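Local coordinates for EccE5 (Mycobacterium xenopi RIVM700367, PDB 7B9F), which is a component of the hexameric pore complex of the mycobacterial ESX-5 type VII secretion system, a membrane machine that probably exports proteins across the cell envelope, at residues Gln113-Thr119 and Thr198-Met204; Trp288-Arg292 and Trp328-His332. All blocks are in the same frame, centred on the assembly; numbering follows the deposited sequence.

In the fold
Both contacts belong to one branched antiparallel sheet, and together they illustrate how an interior strand pair differs from the dressing of a sheet edge. Contact 1 (113-119 with 198-204) closes first along the sequence, and its centre lies about 3 Å from the centre of the chain; contact 2 (288-292 with 328-332) opens later, with its centre about 19 Å from that of the chain. The contact centres are 20 Å apart, their nearest atoms about 7 Å, and they do not touch. From strand 196-204 the sheet continues through strands 159-166 and 310-319 to strand 322-331, so a continuous ladder of neighbouring strands links the buried core of this pore-complex subunit to its surface.

Contact 1 (Gln113-Thr119 and Thr198-Met204); sequences QLVAVVT and TWLVLRM
Strands 113-119 and 198-204, extended throughout, pair antiparallel in the heart of the sheet, axes 4.3 Å apart at closest and directions at 158°. Hydrogen-bonded pairs Q113-M204, V115-L202 and V117-L200 alternate with non-hydrogen-bonded L114-R203, A116-V201 and V118-W199. V115 N gives to L202 O (3.1 Å) and L202 N to V115 O (2.4 Å, very short); V117 N to L200 O (2.5 Å, very short) and L200 N to V117 O (2.7 Å) repeat the exchange. T119 N reaches T198 O at 3.1 Å; Q113 N bonds weakly to M204 O (3.3 Å). Outward backbone groups bond to flanking strands (L114-R108, V118-R242, W199-V163, V201-D161); T119 OG1 bonds weakly to T240 O. V115 CB lies 4.2 Å from L202 CB and V117 CB 4.3 Å from L200 CB, on the face packed by helix 219-234. On the other, V118 CB meets the W199 ring edge (CD1, 3.5 Å), while R203 is salt-bridged to D161. Backbone polarity is thus largely paid for within the sheet, allowing a chiefly apolar face to be buried.

Contact 2 (Trp288-Arg292 and Trp328-His332); sequences WVSPR and WVRYH
A surface contact between a loop and a sheet strand, this one places residues 288-292, an irregular loop extended from V289 onward that precedes helix 298-302, alongside the end of strand 322-331, far from the chain centre. The two pieces run in nearly opposite directions, 172° apart, with W288 CA 3.9 Å from R330 CA and P291 CA 4.5 Å from W328 CA. No regular bonding ladder joins them: V289 O and V329 O, both acceptors, approach to 3.2 Å. V289 (m) brings CG2 to 3.7 Å from both V329 CG1 and Y331 CE2, reaching the edge of the tyrosine ring, and P291 CB lies 4.3 Å from W328 CB. The W288 indole (chi1 m, chi2 -63°) swings back over the strand end, so that Y331 O lies over one face and W288 CH2 comes 3.6 Å from H332 CB. R330 NH2 is hydrogen-bonded to V256 O and Y331 OH to L302 O. The topology is that of an irregular loop lying along strand 322-331, an edge strand of the antiparallel sheet, which on its other side pairs with strand 310-319 through W328-T313 and R330-A311 to form a hairpin.

Contact 1 (Gln113-Thr119 and Thr198-Met204)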
loop_
_atom_site.group_PDB
_atom_site.type_symbol
_atom_site.label_atom_id
_atom_site.label_comp_id
_atom_site.label_asym_id
_atom_site.label_seq_id
_atom_site.Cartn_x
_atom_site.Cartn_y
_atom_site.Cartn_z
ATOM N N GLN A 113 -35.203 2.706 -12.110
ATOM C CA GLN A 113 -36.117 3.413 -11.221
ATOM C C GLN A 113 -36.619 4.714 -11.828
ATOM O O GLN A 113 -35.894 5.403 -12.548
ATOM C CB GLN A 113 -35.488 3.729 -9.866
ATOM C CG GLN A 113 -35.297 2.568 -8.927
ATOM C CD GLN A 113 -34.241 1.634 -9.403
ATOM O OE1 GLN A 113 -33.084 2.003 -9.567
ATOM N NE2 GLN A 113 -34.627 0.389 -9.596
ATOM N N LEU A 114 -37.870 5.038 -11.509
ATOM C CA LEU A 114 -38.556 6.236 -11.966
ATOM C C LEU A 114 -39.169 6.915 -10.754
ATOM O O LEU A 114 -39.974 6.304 -10.049
ATOM C CB LEU A 114 -39.654 5.868 -12.966
ATOM C CG LEU A 114 -39.232 5.266 -14.309
ATOM C CD1 LEU A 114 -40.431 4.813 -15.142
ATOM C CD2 LEU A 114 -38.458 6.310 -15.059
ATOM N N VAL A 115 -38.801 8.171 -10.507
ATOM C CA VAL A 115 -39.321 8.926 -9.372
ATOM C C VAL A 115 -39.663 10.329 -9.841
ATOM O O VAL A 115 -38.878 10.967 -10.544
ATOM C CB VAL A 115 -38.308 8.997 -8.208
ATOM C CG1 VAL A 115 -38.824 9.874 -7.087
ATOM C CG2 VAL A 115 -38.021 7.634 -7.673
ATOM N N ALA A 116 -40.820 10.833 -9.414
ATOM C CA ALA A 116 -41.283 12.150 -9.813
ATOM C C ALA A 116 -41.321 13.091 -8.620
ATOM O O ALA A 116 -41.581 12.677 -7.487
ATOM C CB ALA A 116 -42.665 12.079 -10.454
ATOM N N VAL A 117 -41.035 14.363 -8.888
ATOM C CA VAL A 117 -41.128 15.444 -7.912
ATOM C C VAL A 117 -42.062 16.499 -8.479
ATOM O O VAL A 117 -41.803 17.043 -9.558
ATOM C CB VAL A 117 -39.760 16.069 -7.615
ATOM C CG1 VAL A 117 -39.915 17.234 -6.666
ATOM C CG2 VAL A 117 -38.817 15.041 -7.069
ATOM N N VAL A 118 -43.116 16.805 -7.756
ATOM C CA VAL A 118 -44.063 17.817 -8.202
ATOM C C VAL A 118 -43.591 19.172 -7.699
ATOM O O VAL A 118 -42.944 19.277 -6.653
ATOM C CB VAL A 118 -45.484 17.472 -7.708
ATOM C CG1 VAL A 118 -45.541 17.437 -6.197
ATOM C CG2 VAL A 118 -46.536 18.411 -8.284
ATOM N N THR A 119 -43.867 20.221 -8.466
ATOM C CA THR A 119 -43.549 21.567 -8.022
ATOM C C THR A 119 -44.613 22.524 -8.530
ATOM O O THR A 119 -45.262 22.264 -9.547
ATOM C CB THR A 119 -42.150 21.991 -8.481
ATOM O OG1 THR A 119 -41.794 23.224 -7.849
ATOM C CG2 THR A 119 -42.086 22.150 -9.977
ATOM N N THR A 198 -46.722 20.704 -13.108
ATOM C CA THR A 198 -45.316 20.612 -13.454
ATOM C C THR A 198 -44.665 19.554 -12.583
ATOM O O THR A 198 -44.848 19.553 -11.364
ATOM C CB THR A 198 -44.622 21.960 -13.259
ATOM O OG1 THR A 198 -45.149 22.900 -14.200
ATOM C CG2 THR A 198 -43.133 21.834 -13.491
ATOM N N TRP A 199 -43.911 18.653 -13.204
ATOM C CA TRP A 199 -43.186 17.635 -12.465
ATOM C C TRP A 199 -41.760 17.507 -12.972
ATOM O O TRP A 199 -41.478 17.700 -14.156
ATOM C CB TRP A 199 -43.854 16.264 -12.552
ATOM C CG TRP A 199 -45.291 16.244 -12.207
ATOM C CD1 TRP A 199 -45.826 16.168 -10.962
ATOM C CD2 TRP A 199 -46.386 16.219 -13.117
ATOM N NE1 TRP A 199 -47.194 16.141 -11.035
ATOM C CE2 TRP A 199 -47.562 16.167 -12.352
ATOM C CE3 TRP A 199 -46.488 16.255 -14.507
ATOM C CZ2 TRP A 199 -48.823 16.147 -12.926
ATOM C CZ3 TRP A 199 -47.736 16.239 -15.076
ATOM C CH2 TRP A 199 -48.889 16.185 -14.289
ATOM N N LEU A 200 -40.868 17.181 -12.048
ATOM C CA LEU A 200 -39.522 16.721 -12.346
ATOM C C LEU A 200 -39.477 15.223 -12.099
ATOM O O LEU A 200 -39.765 14.778 -10.985
ATOM C CB LEU A 200 -38.500 17.415 -11.446
ATOM C CG LEU A 200 -37.932 18.798 -11.746
ATOM C CD1 LEU A 200 -37.139 18.743 -13.032
ATOM C CD2 LEU A 200 -39.001 19.875 -11.806
ATOM N N VAL A 201 -39.109 14.445 -13.110
ATOM C CA VAL A 201 -39.041 12.996 -12.966
ATOM C C VAL A 201 -37.586 12.564 -13.053
ATOM O O VAL A 201 -36.799 13.135 -13.816
ATOM C CB VAL A 201 -39.932 12.257 -13.981
ATOM C CG1 VAL A 201 -41.346 12.795 -13.910
ATOM C CG2 VAL A 201 -39.402 12.335 -15.383
ATOM N N LEU A 202 -37.217 11.602 -12.218
ATOM C CA LEU A 202 -35.831 11.245 -11.967
ATOM C C LEU A 202 -35.582 9.846 -12.507
ATOM O O LEU A 202 -36.383 8.943 -12.263
ATOM C CB LEU A 202 -35.560 11.267 -10.465
ATOM C CG LEU A 202 -35.657 12.604 -9.727
ATOM C CD1 LEU A 202 -35.489 12.403 -8.245
ATOM C CD2 LEU A 202 -34.708 13.626 -10.224
ATOM N N ARG A 203 -34.486 9.653 -13.226
ATOM C CA ARG A 203 -34.095 8.319 -13.660
ATOM C C ARG A 203 -32.726 7.942 -13.117
ATOM O O ARG A 203 -31.790 8.744 -13.160
ATOM C CB ARG A 203 -34.101 8.204 -15.181
ATOM C CG ARG A 203 -35.482 8.191 -15.781
ATOM C CD ARG A 203 -35.448 7.884 -17.269
ATOM N NE ARG A 203 -36.791 7.765 -17.827
ATOM C CZ ARG A 203 -37.586 8.787 -18.118
ATOM N NH1 ARG A 203 -37.182 10.034 -17.920
ATOM N NH2 ARG A 203 -38.792 8.559 -18.617
ATOM N N MET A 204 -32.609 6.716 -12.607
ATOM C CA MET A 204 -31.335 6.216 -12.110
ATOM C C MET A 204 -31.189 4.743 -12.455
ATOM O O MET A 204 -32.146 3.975 -12.334
ATOM C CB MET A 204 -31.210 6.391 -10.592
ATOM C CG MET A 204 -29.865 5.936 -10.042
ATOM S SD MET A 204 -29.666 6.143 -8.270
ATOM C CE MET A 204 -30.752 4.857 -7.675
#

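Contact 2 (Trp288-Arg292 and Trp328-His332)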
loop_
_atom_site.group_PDB
_atom_site.type_symbol
_atom_site.label_atom_id
_atom_site.label_comp_id
_atom_site.label_asym_id
_atom_site.label_seq_id
_atom_site.Cartn_x
_atom_site.Cartn_y
_atom_site.Cartn_z
ATOM N N TRP A 288 -48.273 17.795 -31.467
ATOM C CA TRP A 288 -47.716 16.532 -31.920
ATOM C C TRP A 288 -46.437 16.791 -32.704
ATOM O O TRP A 288 -45.945 15.913 -33.408
ATOM C CB TRP A 288 -48.731 15.779 -32.783
ATOM C CG TRP A 288 -49.800 15.080 -31.998
ATOM C CD1 TRP A 288 -49.627 14.067 -31.107
ATOM C CD2 TRP A 288 -51.212 15.320 -32.059
ATOM N NE1 TRP A 288 -50.837 13.672 -30.593
ATOM C CE2 TRP A 288 -51.827 14.425 -31.163
ATOM C CE3 TRP A 288 -52.014 16.209 -32.777
ATOM C CZ2 TRP A 288 -53.203 14.393 -30.966
ATOM C CZ3 TRP A 288 -53.385 16.175 -32.578
ATOM C CH2 TRP A 288 -53.963 15.271 -31.684
ATOM N N VAL A 289 -45.896 18.000 -32.566
ATOM C CA VAL A 289 -44.880 18.505 -33.483
ATOM C C VAL A 289 -43.481 17.995 -33.153
ATOM O O VAL A 289 -43.250 17.373 -32.109
ATOM C CB VAL A 289 -44.902 20.041 -33.524
ATOM C CG1 VAL A 289 -46.243 20.524 -34.031
ATOM C CG2 VAL A 289 -44.613 20.609 -32.163
ATOM N N SER A 290 -42.544 18.273 -34.060
ATOM C CA SER A 290 -41.197 17.725 -34.045
ATOM C C SER A 290 -40.372 18.311 -32.893
ATOM O O SER A 290 -40.760 19.314 -32.288
ATOM C CB SER A 290 -40.524 18.014 -35.391
ATOM O OG SER A 290 -41.346 17.619 -36.478
ATOM N N PRO A 291 -39.252 17.675 -32.537
ATOM C CA PRO A 291 -38.308 18.319 -31.618
ATOM C C PRO A 291 -37.668 19.548 -32.233
ATOM O O PRO A 291 -37.450 19.626 -33.442
ATOM C CB PRO A 291 -37.260 17.230 -31.372
ATOM C CG PRO A 291 -37.359 16.352 -32.561
ATOM C CD PRO A 291 -38.822 16.301 -32.848
ATOM N N ARG A 292 -37.346 20.510 -31.375
ATOM C CA ARG A 292 -36.664 21.734 -31.771
ATOM C C ARG A 292 -35.319 21.833 -31.069
ATOM O O ARG A 292 -35.203 21.503 -29.887
ATOM C CB ARG A 292 -37.518 22.962 -31.470
ATOM C CG ARG A 292 -38.813 23.017 -32.271
ATOM C CD ARG A 292 -38.509 23.277 -33.749
ATOM N NE ARG A 292 -39.710 23.454 -34.559
ATOM C CZ ARG A 292 -40.337 22.468 -35.186
ATOM N NH1 ARG A 292 -39.863 21.237 -35.117
ATOM N NH2 ARG A 292 -41.425 22.719 -35.897
ATOM N N TRP A 328 -38.922 18.485 -26.460
ATOM C CA TRP A 328 -39.971 18.259 -27.444
ATOM C C TRP A 328 -41.314 18.561 -26.800
ATOM O O TRP A 328 -41.425 18.688 -25.580
ATOM C CB TRP A 328 -39.939 16.835 -28.002
ATOM C CG TRP A 328 -40.189 15.755 -27.005
ATOM C CD1 TRP A 328 -41.374 15.134 -26.751
ATOM C CD2 TRP A 328 -39.219 15.122 -26.167
ATOM N NE1 TRP A 328 -41.208 14.173 -25.787
ATOM C CE2 TRP A 328 -39.891 14.142 -25.417
ATOM C CE3 TRP A 328 -37.848 15.298 -25.970
ATOM C CZ2 TRP A 328 -39.244 13.350 -24.480
ATOM C CZ3 TRP A 328 -37.207 14.509 -25.044
ATOM C CH2 TRP A 328 -37.903 13.547 -24.310
ATOM N N VAL A 329 -42.339 18.674 -27.644
ATOM C CA VAL A 329 -43.675 19.053 -27.202
ATOM C C VAL A 329 -44.697 18.352 -28.086
ATOM O O VAL A 329 -44.443 18.081 -29.262
ATOM C CB VAL A 329 -43.839 20.593 -27.230
ATOM C CG1 VAL A 329 -43.650 21.124 -28.628
ATOM C CG2 VAL A 329 -45.183 21.033 -26.673
ATOM N N ARG A 330 -45.843 18.017 -27.504
ATOM C CA ARG A 330 -46.981 17.508 -28.251
ATOM C C ARG A 330 -48.247 18.210 -27.780
ATOM O O ARG A 330 -48.326 18.682 -26.644
ATOM C CB ARG A 330 -47.113 15.993 -28.096
ATOM C CG ARG A 330 -47.299 15.551 -26.666
ATOM C CD ARG A 330 -47.648 14.084 -26.561
ATOM N NE ARG A 330 -47.715 13.665 -25.167
ATOM C CZ ARG A 330 -48.804 13.767 -24.416
ATOM N NH1 ARG A 330 -49.916 14.274 -24.926
ATOM N NH2 ARG A 330 -48.781 13.365 -23.155
ATOM N N TYR A 331 -49.237 18.281 -28.667
ATOM C CA TYR A 331 -50.477 19.002 -28.423
ATOM C C TYR A 331 -51.665 18.056 -28.526
ATOM O O TYR A 331 -51.599 17.023 -29.200
ATOM C CB TYR A 331 -50.650 20.150 -29.417
ATOM C CG TYR A 331 -49.531 21.158 -29.404
ATOM C CD1 TYR A 331 -49.510 22.188 -28.479
ATOM C CD2 TYR A 331 -48.500 21.085 -30.321
ATOM C CE1 TYR A 331 -48.493 23.114 -28.468
ATOM C CE2 TYR A 331 -47.479 22.007 -30.317
ATOM C CZ TYR A 331 -47.482 23.018 -29.388
ATOM O OH TYR A 331 -46.465 23.938 -29.379
ATOM N N HIS A 332 -52.755 18.437 -27.855
ATOM C CA HIS A 332 -53.990 17.644 -27.767
ATOM C C HIS A 332 -53.744 16.216 -27.286
ATOM O O HIS A 332 -52.897 15.973 -26.429
ATOM C CB HIS A 332 -54.719 17.617 -29.111
ATOM C CG HIS A 332 -55.409 18.897 -29.458
ATOM N ND1 HIS A 332 -56.777 19.043 -29.393
ATOM C CD2 HIS A 332 -54.925 20.084 -29.889
ATOM C CE1 HIS A 332 -57.106 20.266 -29.766
ATOM N NE2 HIS A 332 -56.000 20.919 -30.068
#